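Long-range contacts in tungstate ABC transporter, periplasmic tungstate-binding protein (Geobacter sulfurreducens, PDB 3LR1), which probably captures tungstate in the periplasm, between the two lobes of a periplasmic-binding-protein fold, and hands it to an ABC transporter for uptake: residues 104-109 against 134-140; 14-18 against 173-178; 66-70 against 198-202; 6-12 against 54-60. All coordinates share one frame; numbering follows the deposited sequence.

Contact 1: residues 104-109 against 134-140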
loop_
_atom_site.group_PDB
_atom_site.type_symbol
_atom_site.label_atom_id
_atom_site.label_comp_id
_atom_site.label_asym_id
_atom_site.label_seq_id
_atom_site.Cartn_x
_atom_site.Cartn_y
_atom_site.Cartn_z
ATOM N N ALA A 104 9.082 16.478 0.146
ATOM C CA ALA A 104 7.649 16.263 0.061
ATOM C C ALA A 104 6.862 17.231 0.938
ATOM O O ALA A 104 5.813 17.709 0.538
ATOM C CB ALA A 104 7.277 14.801 0.405
ATOM N N ALA A 105 7.380 17.566 2.106
ATOM C CA ALA A 105 6.698 18.543 2.960
ATOM C C ALA A 105 6.620 19.902 2.269
ATOM O O ALA A 105 5.561 20.531 2.260
ATOM C CB ALA A 105 7.369 18.637 4.266
ATOM N N GLU A 106 7.704 20.354 1.659
ATOM C CA GLU A 106 7.660 21.587 0.902
ATOM C C GLU A 106 6.642 21.533 -0.237
ATOM O O GLU A 106 5.945 22.505 -0.480
ATOM C CB GLU A 106 9.023 21.935 0.339
ATOM C CG GLU A 106 9.098 23.271 -0.284
ATOM C CD GLU A 106 10.529 23.662 -0.608
ATOM O OE1 GLU A 106 11.155 22.964 -1.392
ATOM O OE2 GLU A 106 11.063 24.670 -0.103
ATOM N N ALA A 107 6.600 20.413 -0.945
ATOM C CA ALA A 107 5.660 20.263 -2.077
ATOM C C ALA A 107 4.237 20.423 -1.581
ATOM O O ALA A 107 3.416 21.103 -2.203
ATOM C CB ALA A 107 5.844 18.858 -2.819
ATOM N N LEU A 108 3.909 19.770 -0.475
ATOM C CA LEU A 108 2.535 19.826 0.026
ATOM C C LEU A 108 2.243 21.281 0.471
ATOM O O LEU A 108 1.191 21.860 0.145
ATOM C CB LEU A 108 2.333 18.815 1.158
ATOM C CG LEU A 108 2.481 17.331 0.762
ATOM C CD1 LEU A 108 2.229 16.407 2.041
ATOM C CD2 LEU A 108 1.530 16.961 -0.345
ATOM N N LYS A 109 3.202 21.893 1.162
ATOM C CA LYS A 109 2.988 23.258 1.640
ATOM C C LYS A 109 2.774 24.245 0.470
ATOM O O LYS A 109 1.958 25.166 0.586
ATOM C CB LYS A 109 4.129 23.679 2.546
ATOM C CG LYS A 109 3.709 24.569 3.750
ATOM C CD LYS A 109 3.509 26.017 3.392
ATOM C CE LYS A 109 3.526 26.946 4.655
ATOM N NZ LYS A 109 3.927 28.346 4.343
ATOM N N LEU A 134 3.225 13.825 6.823
ATOM C CA LEU A 134 3.886 14.842 6.014
ATOM C C LEU A 134 3.248 16.209 6.183
ATOM O O LEU A 134 3.958 17.175 6.315
ATOM C CB LEU A 134 3.868 14.491 4.535
ATOM C CG LEU A 134 4.705 13.345 3.989
ATOM C CD1 LEU A 134 4.227 13.062 2.543
ATOM C CD2 LEU A 134 6.227 13.640 4.055
ATOM N N TRP A 135 1.923 16.314 6.157
ATOM C CA TRP A 135 1.273 17.576 6.604
ATOM C C TRP A 135 1.807 18.081 7.976
ATOM O O TRP A 135 2.171 19.245 8.123
ATOM C CB TRP A 135 -0.245 17.455 6.639
ATOM C CG TRP A 135 -0.901 17.405 5.275
ATOM C CD1 TRP A 135 -1.684 16.404 4.789
ATOM C CD2 TRP A 135 -0.847 18.401 4.242
ATOM N NE1 TRP A 135 -2.146 16.715 3.541
ATOM C CE2 TRP A 135 -1.602 17.915 3.159
ATOM C CE3 TRP A 135 -0.221 19.655 4.123
ATOM C CZ2 TRP A 135 -1.744 18.629 1.982
ATOM C CZ3 TRP A 135 -0.374 20.354 2.969
ATOM C CH2 TRP A 135 -1.116 19.848 1.908
ATOM N N LYS A 136 1.883 17.200 8.959
ATOM C CA LYS A 136 2.386 17.582 10.274
ATOM C C LYS A 136 3.852 18.067 10.237
ATOM O O LYS A 136 4.175 19.055 10.868
ATOM C CB LYS A 136 2.224 16.411 11.268
ATOM C CG LYS A 136 2.234 16.829 12.740
ATOM C CD LYS A 136 2.372 15.607 13.674
ATOM C CE LYS A 136 1.440 15.721 14.898
ATOM N NZ LYS A 136 1.855 14.807 16.032
ATOM N N SER A 137 4.723 17.387 9.476
ATOM C CA SER A 137 6.131 17.814 9.244
ATOM C C SER A 137 6.227 19.151 8.517
ATOM O O SER A 137 7.183 19.911 8.712
ATOM C CB SER A 137 6.894 16.763 8.415
ATOM O OG SER A 137 7.075 15.526 9.113
ATOM N N ALA A 138 5.247 19.432 7.658
ATOM C CA ALA A 138 5.164 20.741 6.996
ATOM C C ALA A 138 4.638 21.806 7.967
ATOM O O ALA A 138 4.648 23.014 7.659
ATOM C CB ALA A 138 4.271 20.678 5.777
ATOM N N GLY A 139 4.168 21.342 9.127
ATOM C CA GLY A 139 3.544 22.208 10.115
ATOM C C GLY A 139 2.270 22.840 9.582
ATOM O O GLY A 139 1.958 23.966 9.953
ATOM N N VAL A 140 1.553 22.126 8.707
ATOM C CA VAL A 140 0.272 22.600 8.209
ATOM C C VAL A 140 -0.841 21.631 8.573
ATOM O O VAL A 140 -0.646 20.416 8.626
ATOM C CB VAL A 140 0.276 22.883 6.685
ATOM C CG1 VAL A 140 -1.136 22.861 6.132
ATOM C CG2 VAL A 140 0.906 24.223 6.397
#

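Contact 2: residues 14-18 against 173-178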
loop_
_atom_site.group_PDB
_atom_site.type_symbol
_atom_site.label_atom_id
_atom_site.label_comp_id
_atom_site.label_asym_id
_atom_site.label_seq_id
_atom_site.Cartn_x
_atom_site.Cartn_y
_atom_site.Cartn_z
ATOM N N SER A 14 -5.046 -1.581 -3.399
ATOM C CA SER A 14 -3.883 -0.785 -3.759
ATOM C C SER A 14 -2.583 -1.659 -4.011
ATOM O O SER A 14 -1.898 -1.540 -5.034
ATOM C CB SER A 14 -3.761 0.387 -2.700
ATOM O OG SER A 14 -5.103 1.013 -2.348
ATOM N N THR A 15 -2.290 -2.604 -3.136
ATOM C CA THR A 15 -1.159 -3.543 -3.332
ATOM C C THR A 15 -1.398 -4.513 -4.559
ATOM O O THR A 15 -0.513 -4.873 -5.322
ATOM C CB THR A 15 -0.970 -4.262 -1.981
ATOM O OG1 THR A 15 -0.877 -3.236 -0.947
ATOM C CG2 THR A 15 0.246 -5.164 -1.957
ATOM N N GLN A 16 -2.644 -4.905 -4.798
ATOM C CA GLN A 16 -2.910 -5.748 -5.956
ATOM C C GLN A 16 -2.608 -4.980 -7.234
ATOM O O GLN A 16 -2.047 -5.525 -8.195
ATOM C CB GLN A 16 -4.375 -6.196 -5.905
ATOM C CG GLN A 16 -4.792 -7.175 -6.936
ATOM C CD GLN A 16 -6.257 -7.436 -6.816
ATOM O OE1 GLN A 16 -7.083 -6.503 -6.676
ATOM N NE2 GLN A 16 -6.608 -8.690 -6.884
ATOM N N ASP A 17 -3.005 -3.697 -7.243
ATOM C CA ASP A 17 -2.870 -2.848 -8.457
ATOM C C ASP A 17 -1.410 -2.710 -8.886
ATOM O O ASP A 17 -1.089 -2.607 -10.063
ATOM C CB ASP A 17 -3.497 -1.428 -8.249
ATOM C CG ASP A 17 -5.026 -1.433 -8.289
ATOM O OD1 ASP A 17 -5.604 -2.459 -8.799
ATOM O OD2 ASP A 17 -5.631 -0.401 -7.814
ATOM N N SER A 18 -0.502 -2.726 -7.932
ATOM C CA SER A 18 0.879 -2.562 -8.270
ATOM C C SER A 18 1.368 -3.682 -9.148
ATOM O O SER A 18 2.293 -3.478 -9.924
ATOM C CB SER A 18 1.679 -2.426 -6.996
ATOM O OG SER A 18 2.951 -2.883 -7.219
ATOM N N GLY A 173 3.942 2.258 -7.094
ATOM C CA GLY A 173 3.516 0.996 -7.697
ATOM C C GLY A 173 2.171 1.136 -8.374
ATOM O O GLY A 173 1.990 0.753 -9.534
ATOM N N THR A 174 1.191 1.668 -7.663
ATOM C CA THR A 174 -0.139 1.853 -8.236
ATOM C C THR A 174 -0.136 2.847 -9.436
ATOM O O THR A 174 -0.741 2.646 -10.464
ATOM C CB THR A 174 -1.174 2.406 -7.205
ATOM O OG1 THR A 174 -1.204 1.647 -5.968
ATOM C CG2 THR A 174 -2.586 2.424 -7.854
ATOM N N TYR A 175 0.533 3.969 -9.263
ATOM C CA TYR A 175 0.726 4.900 -10.362
ATOM C C TYR A 175 1.317 4.247 -11.642
ATOM O O TYR A 175 0.794 4.461 -12.745
ATOM C CB TYR A 175 1.604 6.039 -9.898
ATOM C CG TYR A 175 1.907 6.960 -11.104
ATOM C CD1 TYR A 175 0.950 7.781 -11.628
ATOM C CD2 TYR A 175 3.103 6.872 -11.769
ATOM C CE1 TYR A 175 1.206 8.552 -12.722
ATOM C CE2 TYR A 175 3.352 7.610 -12.874
ATOM C CZ TYR A 175 2.421 8.450 -13.337
ATOM O OH TYR A 175 2.705 9.192 -14.434
ATOM N N ASN A 176 2.445 3.520 -11.494
ATOM C CA ASN A 176 3.122 2.844 -12.598
ATOM C C ASN A 176 2.118 1.945 -13.289
ATOM O O ASN A 176 2.124 1.847 -14.491
ATOM C CB ASN A 176 4.307 2.001 -12.132
ATOM C CG ASN A 176 5.559 2.798 -11.815
ATOM O OD1 ASN A 176 5.692 3.999 -12.145
ATOM N ND2 ASN A 176 6.549 2.093 -11.206
ATOM N N ALA A 177 1.248 1.279 -12.528
ATOM C CA ALA A 177 0.239 0.393 -13.126
ATOM C C ALA A 177 -0.870 1.172 -13.851
ATOM O O ALA A 177 -1.445 0.679 -14.820
ATOM C CB ALA A 177 -0.376 -0.571 -12.058
ATOM N N PHE A 178 -1.160 2.396 -13.398
ATOM C CA PHE A 178 -2.226 3.239 -14.019
ATOM C C PHE A 178 -1.698 4.176 -15.155
ATOM O O PHE A 178 -2.472 4.674 -15.974
ATOM C CB PHE A 178 -2.811 4.168 -12.934
ATOM C CG PHE A 178 -4.013 3.631 -12.235
ATOM C CD1 PHE A 178 -3.968 2.424 -11.580
ATOM C CD2 PHE A 178 -5.192 4.371 -12.208
ATOM C CE1 PHE A 178 -5.114 1.926 -10.951
ATOM C CE2 PHE A 178 -6.302 3.889 -11.567
ATOM C CZ PHE A 178 -6.248 2.684 -10.918
HETATM O O HOH W 1 3.422 -1.261 -10.853
#

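Contact 3: residues 66-70 against 198-202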
loop_
_atom_site.group_PDB
_atom_site.type_symbol
_atom_site.label_atom_id
_atom_site.label_comp_id
_atom_site.label_asym_id
_atom_site.label_seq_id
_atom_site.Cartn_x
_atom_site.Cartn_y
_atom_site.Cartn_z
ATOM N N GLU A 66 -0.980 -2.799 12.053
ATOM C CA GLU A 66 -0.230 -4.054 12.070
ATOM C C GLU A 66 0.247 -4.313 13.504
ATOM O O GLU A 66 0.159 -5.428 13.992
ATOM C CB GLU A 66 0.982 -3.965 11.158
ATOM C CG GLU A 66 0.704 -3.881 9.636
ATOM C CD GLU A 66 1.958 -3.443 8.860
ATOM O OE1 GLU A 66 1.941 -2.455 8.099
ATOM O OE2 GLU A 66 2.983 -4.090 9.017
ATOM N N ASP A 67 0.784 -3.275 14.167
ATOM C CA ASP A 67 1.222 -3.424 15.555
ATOM C C ASP A 67 0.118 -3.888 16.464
ATOM O O ASP A 67 0.344 -4.726 17.344
ATOM C CB ASP A 67 1.855 -2.136 16.083
ATOM C CG ASP A 67 3.248 -1.859 15.475
ATOM O OD1 ASP A 67 3.894 -2.701 14.787
ATOM O OD2 ASP A 67 3.718 -0.756 15.668
ATOM N N LYS A 68 -1.072 -3.321 16.284
ATOM C CA LYS A 68 -2.225 -3.699 17.079
ATOM C C LYS A 68 -2.629 -5.139 16.826
ATOM O O LYS A 68 -2.995 -5.829 17.711
ATOM C CB LYS A 68 -3.420 -2.747 16.822
ATOM C CG LYS A 68 -4.581 -3.002 17.744
ATOM C CD LYS A 68 -5.701 -1.970 17.670
ATOM C CE LYS A 68 -6.842 -2.348 18.589
ATOM N NZ LYS A 68 -7.600 -3.526 18.130
ATOM N N PHE A 69 -2.568 -5.569 15.579
ATOM C CA PHE A 69 -2.929 -6.930 15.172
ATOM C C PHE A 69 -2.028 -7.952 15.851
ATOM O O PHE A 69 -2.487 -9.010 16.293
ATOM C CB PHE A 69 -2.842 -6.997 13.651
ATOM C CG PHE A 69 -3.414 -8.244 13.019
ATOM C CD1 PHE A 69 -4.756 -8.372 12.819
ATOM C CD2 PHE A 69 -2.604 -9.239 12.576
ATOM C CE1 PHE A 69 -5.288 -9.550 12.189
ATOM C CE2 PHE A 69 -3.091 -10.409 11.968
ATOM C CZ PHE A 69 -4.428 -10.544 11.770
ATOM N N VAL A 70 -0.750 -7.608 15.942
ATOM C CA VAL A 70 0.234 -8.409 16.644
ATOM C C VAL A 70 0.017 -8.363 18.152
ATOM O O VAL A 70 -0.018 -9.409 18.798
ATOM C CB VAL A 70 1.687 -8.069 16.277
ATOM C CG1 VAL A 70 2.717 -8.706 17.295
ATOM C CG2 VAL A 70 2.064 -8.402 14.796
ATOM N N PRO A 198 7.706 0.061 4.620
ATOM C CA PRO A 198 7.765 -1.163 5.334
ATOM C C PRO A 198 6.469 -1.870 5.294
ATOM O O PRO A 198 5.656 -1.736 6.256
ATOM C CB PRO A 198 8.015 -0.687 6.781
ATOM C CG PRO A 198 7.187 0.656 6.833
ATOM C CD PRO A 198 7.608 1.249 5.505
ATOM N N TYR A 199 6.213 -2.633 4.240
ATOM C CA TYR A 199 5.022 -3.425 4.292
ATOM C C TYR A 199 5.272 -4.358 5.398
ATOM O O TYR A 199 6.422 -4.705 5.633
ATOM C CB TYR A 199 4.737 -4.217 3.015
ATOM C CG TYR A 199 4.196 -3.342 1.932
ATOM C CD1 TYR A 199 2.868 -3.442 1.504
ATOM C CD2 TYR A 199 4.998 -2.394 1.350
ATOM C CE1 TYR A 199 2.384 -2.612 0.511
ATOM C CE2 TYR A 199 4.530 -1.574 0.362
ATOM C CZ TYR A 199 3.223 -1.695 -0.060
ATOM O OH TYR A 199 2.762 -0.880 -1.025
ATOM N N GLY A 200 4.215 -4.787 6.060
ATOM C CA GLY A 200 4.279 -5.928 6.958
ATOM C C GLY A 200 3.554 -7.175 6.436
ATOM O O GLY A 200 2.457 -7.090 5.904
ATOM N N ILE A 201 4.210 -8.320 6.552
ATOM C CA ILE A 201 3.658 -9.611 6.214
ATOM C C ILE A 201 3.626 -10.412 7.521
ATOM O O ILE A 201 4.612 -10.414 8.261
ATOM C CB ILE A 201 4.421 -10.318 5.035
ATOM C CG1 ILE A 201 3.565 -11.482 4.526
ATOM C CG2 ILE A 201 5.871 -10.758 5.425
ATOM C CD1 ILE A 201 4.029 -12.067 3.158
HETATM N N MSE A 202 2.475 -11.025 7.829
HETATM C CA MSE A 202 2.224 -11.630 9.163
HETATM C C MSE A 202 1.403 -12.880 8.960
HETATM O O MSE A 202 0.557 -12.919 8.069
HETATM C CB MSE A 202 1.437 -10.681 10.077
HETATM C CG MSE A 202 2.024 -9.357 10.262
HETATM SE SE MSE A 202 0.781 -8.149 11.101
HETATM C CE MSE A 202 -0.554 -7.663 9.794
#

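Contact 4: residues 6-12 against 54-60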
loop_
_atom_site.group_PDB
_atom_site.type_symbol
_atom_site.label_atom_id
_atom_site.label_comp_id
_atom_site.label_asym_id
_atom_site.label_seq_id
_atom_site.Cartn_x
_atom_site.Cartn_y
_atom_site.Cartn_z
ATOM N N ARG A 6 -4.451 -24.511 -0.908
ATOM C CA ARG A 6 -4.552 -23.086 -1.109
ATOM C C ARG A 6 -4.154 -22.390 0.180
ATOM O O ARG A 6 -4.435 -22.880 1.255
ATOM C CB ARG A 6 -6.001 -22.676 -1.468
ATOM C CG ARG A 6 -6.671 -23.701 -2.475
ATOM C CD ARG A 6 -7.977 -23.169 -3.126
ATOM N NE ARG A 6 -7.631 -22.150 -4.073
ATOM C CZ ARG A 6 -7.799 -22.170 -5.374
ATOM N NH1 ARG A 6 -8.350 -23.174 -6.018
ATOM N NH2 ARG A 6 -7.405 -21.120 -6.041
ATOM N N LEU A 7 -3.454 -21.281 0.040
ATOM C CA LEU A 7 -3.077 -20.396 1.144
ATOM C C LEU A 7 -3.782 -19.111 0.809
ATOM O O LEU A 7 -3.669 -18.642 -0.326
ATOM C CB LEU A 7 -1.556 -20.161 1.092
ATOM C CG LEU A 7 -0.993 -19.194 2.114
ATOM C CD1 LEU A 7 -1.087 -19.774 3.515
ATOM C CD2 LEU A 7 0.489 -18.870 1.708
ATOM N N LYS A 8 -4.451 -18.513 1.784
ATOM C CA LYS A 8 -5.247 -17.267 1.581
ATOM C C LYS A 8 -4.496 -16.095 2.205
ATOM O O LYS A 8 -4.076 -16.156 3.318
ATOM C CB LYS A 8 -6.591 -17.413 2.242
ATOM C CG LYS A 8 -7.530 -18.365 1.402
ATOM C CD LYS A 8 -8.971 -18.212 1.888
ATOM C CE LYS A 8 -9.262 -19.157 3.002
ATOM N NZ LYS A 8 -10.655 -18.858 3.639
HETATM N N MSE A 9 -4.250 -15.078 1.439
HETATM C CA MSE A 9 -3.589 -13.879 1.882
HETATM C C MSE A 9 -4.536 -12.684 1.705
HETATM O O MSE A 9 -5.025 -12.394 0.595
HETATM C CB MSE A 9 -2.328 -13.637 1.069
HETATM C CG MSE A 9 -1.595 -12.395 1.401
HETATM SE SE MSE A 9 0.054 -12.363 0.326
HETATM C CE MSE A 9 -0.688 -11.283 -0.943
ATOM N N SER A 10 -4.759 -11.945 2.773
ATOM C CA SER A 10 -5.482 -10.666 2.618
ATOM C C SER A 10 -4.462 -9.560 2.413
ATOM O O SER A 10 -3.358 -9.578 2.989
ATOM C CB SER A 10 -6.405 -10.318 3.792
ATOM O OG SER A 10 -5.640 -10.062 4.943
ATOM N N THR A 11 -4.849 -8.616 1.574
ATOM C CA THR A 11 -4.021 -7.444 1.223
ATOM C C THR A 11 -4.915 -6.298 0.810
ATOM O O THR A 11 -6.163 -6.387 0.900
ATOM C CB THR A 11 -2.976 -7.764 0.163
ATOM O OG1 THR A 11 -1.974 -6.720 0.096
ATOM C CG2 THR A 11 -3.534 -8.064 -1.192
ATOM N N THR A 12 -4.331 -5.196 0.395
ATOM C CA THR A 12 -5.192 -4.122 -0.057
ATOM C C THR A 12 -5.262 -4.055 -1.572
ATOM O O THR A 12 -4.360 -4.531 -2.276
ATOM C CB THR A 12 -4.742 -2.768 0.457
ATOM O OG1 THR A 12 -3.533 -2.456 -0.170
ATOM C CG2 THR A 12 -4.593 -2.752 1.956
ATOM N N ASP A 54 -10.211 -16.032 8.583
ATOM C CA ASP A 54 -10.685 -16.368 7.225
ATOM C C ASP A 54 -9.578 -16.265 6.197
ATOM O O ASP A 54 -9.798 -16.600 5.034
ATOM C CB ASP A 54 -11.905 -15.490 6.799
ATOM C CG ASP A 54 -13.207 -15.953 7.433
ATOM O OD1 ASP A 54 -13.610 -17.103 7.114
ATOM O OD2 ASP A 54 -13.842 -15.237 8.254
ATOM N N VAL A 55 -8.410 -15.739 6.605
ATOM C CA VAL A 55 -7.198 -15.858 5.820
ATOM C C VAL A 55 -6.058 -16.389 6.673
ATOM O O VAL A 55 -6.150 -16.427 7.906
ATOM C CB VAL A 55 -6.779 -14.510 5.199
ATOM C CG1 VAL A 55 -7.857 -14.054 4.159
ATOM C CG2 VAL A 55 -6.511 -13.403 6.307
ATOM N N ASP A 56 -4.967 -16.808 6.014
ATOM C CA ASP A 56 -3.799 -17.393 6.720
ATOM C C ASP A 56 -2.613 -16.394 6.902
ATOM O O ASP A 56 -1.766 -16.552 7.781
ATOM C CB ASP A 56 -3.341 -18.602 5.906
ATOM C CG ASP A 56 -4.469 -19.560 5.573
ATOM O OD1 ASP A 56 -5.017 -20.171 6.548
ATOM O OD2 ASP A 56 -4.769 -19.734 4.346
ATOM N N VAL A 57 -2.566 -15.395 6.013
ATOM C CA VAL A 57 -1.527 -14.376 5.995
ATOM C C VAL A 57 -2.132 -13.022 5.706
ATOM O O VAL A 57 -3.096 -12.929 4.940
ATOM C CB VAL A 57 -0.513 -14.726 4.892
ATOM C CG1 VAL A 57 0.615 -13.695 4.831
ATOM C CG2 VAL A 57 0.111 -16.001 5.152
ATOM N N VAL A 58 -1.579 -11.972 6.324
ATOM C CA VAL A 58 -1.985 -10.622 6.074
ATOM C C VAL A 58 -0.790 -9.873 5.557
ATOM O O VAL A 58 0.264 -9.939 6.173
ATOM C CB VAL A 58 -2.592 -9.948 7.371
ATOM C CG1 VAL A 58 -2.915 -8.506 7.141
ATOM C CG2 VAL A 58 -3.834 -10.710 7.843
ATOM N N PHE A 59 -0.976 -9.094 4.488
ATOM C CA PHE A 59 0.138 -8.323 3.881
ATOM C C PHE A 59 -0.343 -6.894 3.592
ATOM O O PHE A 59 -1.106 -6.650 2.634
ATOM C CB PHE A 59 0.616 -9.021 2.614
ATOM C CG PHE A 59 1.716 -8.303 1.871
ATOM C CD1 PHE A 59 2.882 -7.990 2.466
ATOM C CD2 PHE A 59 1.556 -7.973 0.576
ATOM C CE1 PHE A 59 3.941 -7.397 1.760
ATOM C CE2 PHE A 59 2.606 -7.368 -0.157
ATOM C CZ PHE A 59 3.781 -7.079 0.468
ATOM N N VAL A 60 0.082 -5.962 4.414
ATOM C CA VAL A 60 -0.463 -4.608 4.363
ATOM C C VAL A 60 0.613 -3.600 4.679
ATOM O O VAL A 60 1.650 -3.937 5.217
ATOM C CB VAL A 60 -1.627 -4.388 5.348
ATOM C CG1 VAL A 60 -2.891 -5.243 4.943
ATOM C CG2 VAL A 60 -1.196 -4.646 6.779
HETATM O O HOH W 2 -6.344 -21.415 3.230
#

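Contact 1: residues 104-109 against 134-140
The Trp135 indole lays one face against Leu108. Leu108 CB sits 3.8 Å from the centroid of the Trp135 six-membered ring and 22° off its normal, a CH-pi contact, while CD1 of the same leucine stands over that face too. Trp135 CG lies anti to the carbonyl carbon (chi1 -72°), bringing the ring back to Leu108 although CB points away from helix 104-109. Leu108 O comes to 3.5 Å from Trp135 CH2. The indole NE1 donates to Glu131 OE2, which helps fix the rotation of the ring. With an alanine here, Leu108 would probably face a gap and Glu131 OE2 would lose its indole partner. Helices 104-114 and 126-137 pack together on the outer part of one lobe of the binding-protein fold, where Leu108 also rests on Ile88 of strand 78-90. Nearer the start of helix 104-114, Leu134 crosses Leu108 at about a right angle, its CB 3.5 Å from Leu108 CD1, and its CD2 meets Ala104 CB. Small residues let the backbones come close: Ala105 CB and Ala138 CB are 4.0 Å apart. Gly139, at positive phi, completes a Schellman motif in which Val140 N bonds to Trp135 O, and Val140 CG2 packs at 3.9 Å on Lys109 CG.

Contact 2: residues 14-18 against 173-178
Asp17 of helix 13-18 packs against Thr174 and Phe178 of helix 172-178. Its CB lies 4.0 Å from Thr174 CG2; chi1 of -75° sets CG beside the backbone N, and the carboxylate then carries OD2 to 3.9 Å from Phe178 CE1, an oblique approach with the carboxylate and ring planes 56° apart. Thr174 turns its methyl to the aspartate and its OG1 comes near Ser14 O, but the hydroxyl is bonded to Asp171 OD1. Loss of the hydroxyl and methyl to an alanine in place of Thr174 is likely to leave Asp171 OD1 without its mate and to open a gap beside Asp17 CB. The two short helices, their axes 7.9 Å apart and crossing at 52°, meet where the two lobes of the binding protein probably come together: one follows strand 6-12, the other strand 167-171. Ser14, whose OG bonds to Met154 N, has its side chain about 4 Å from a bound tungsten, placing this junction at what is probably the anion site. At the other end the backbones come very close, Ser18 CA to Gly173 O at 3.7 Å, and a CB on Gly173 would collide with Ser18 OG, which bonds to Tyr83 OH. One water donates to both Ser18 O, at 2.7 Å, and Gly173 O, at 2.8 Å; Tyr236 OH is a further partner of Ser18 O.

Contact 3: residues 66-70 against 198-202
Glu66 and Gly200 mark the nearest backbone approach, CA to CA 7.1 Å, where helix 66-70 runs 21° from the direction of strand 198-202 with the two axes 10.4 Å apart. This is the helix-on-sheet layering of an alpha/beta binding-protein lobe, the helix packed against a sheet in which strand 197-204 is hydrogen-bonded to strand 57-60. The extended Glu66 chain, CG anti to the carbonyl carbon (chi1 -68°), brings its carboxylate onto the strand, with OE2 3.0 Å from Gly200 CA. Gly200 N is close as well but poorly angled for a bond. The glycine is what permits this approach, since a CB there would fall on top of OE2. The buried carboxylate has two partners: OE1 accepts from Ala62 N and OE2 forms a salt bridge with Arg78 NH2, which would probably favour the ionised form. Further along, Met202, present as selenomethionine, points at the helix and packs against Glu66, Phe69 and Val70. Its SE makes an oblique Met-aromatic contact, 5.0 Å from the centroid of the Phe69 ring, and also touches Val70 CG2 at 3.9 Å. Leu47 of helix 43-51 packs on both Phe69 and Met202. The bend at chi3 of Met202, -74°, turns the terminal methyl CE to 3.8 Å from Phe69 CD2 and 4.0 Å from Glu66 CG.

Contact 4: residues 6-12 against 54-60
Lys8 is gripped by Asp54 and Asp56, just before strand 57-60, and by Val57, its first residue. Lys8 N donates a nearly straight bond, 167° at the hydrogen, to the anti lone pair of Asp56 OD2 at 2.9 Å, and Lys8 O accepts from both Asp56 N and Val57 N. The bend at chi3 (-89°) brings Lys8 NZ to Asp54 O, at 2.8 Å. Beyond it the parallel ladder continues: Ser10 N donates to Val57 O at 2.9 Å, and Phe59 N to Ser10 O. Thr11 OG1 is anti to the backbone N (chi1 -165°), which lets it donate to Phe59 O at 2.7 Å. Strand 6-12 lies between parallel strands 35-41 and 57-60, which follow through helices 13-18 and 20-32 and then helix 43-51: successive beta-alpha-beta crossovers of an alpha/beta binding-protein lobe. On the Met9 face, selenomethionine Met9 and Phe59 lie side by side, SE 5.5 Å from the ring centroid of Phe59, an oblique Met-aromatic contact. Across the sheet Ser10 OG touches Val58 CG2 at 3.5 Å and is bonded to Ala46 O. Outer partners position the aspartate: Lys213 N bonds to Asp56 OD1, while a water donates to Asp56 OD2 and Arg6 O.

How the contacts relate
Contacts 3 and 4 share one sheet: Gly200 N lies 2.8 Å from Val60 O and Met202 O 2.9 Å from Val58 N, probable hydrogen bonds. Contact 2 meets both through Thr15, whose OG1 is 3.6 Å from Tyr199 CE1 and whose CG2 is 3.7 Å from Phe59 CE2. Strand 6-12 leads directly into helix 13-18, beside the tungsten near Ser14, probably the one about 6 Å from the Tyr199 side chain; a distinct tungsten lies about 4 Å from the Arg6 side chain, at the other end of strand 6-12. Contact 1 stands apart, its nearest atoms about 14 Å from contact 2 and its centre about 34 Å from that of contact 4.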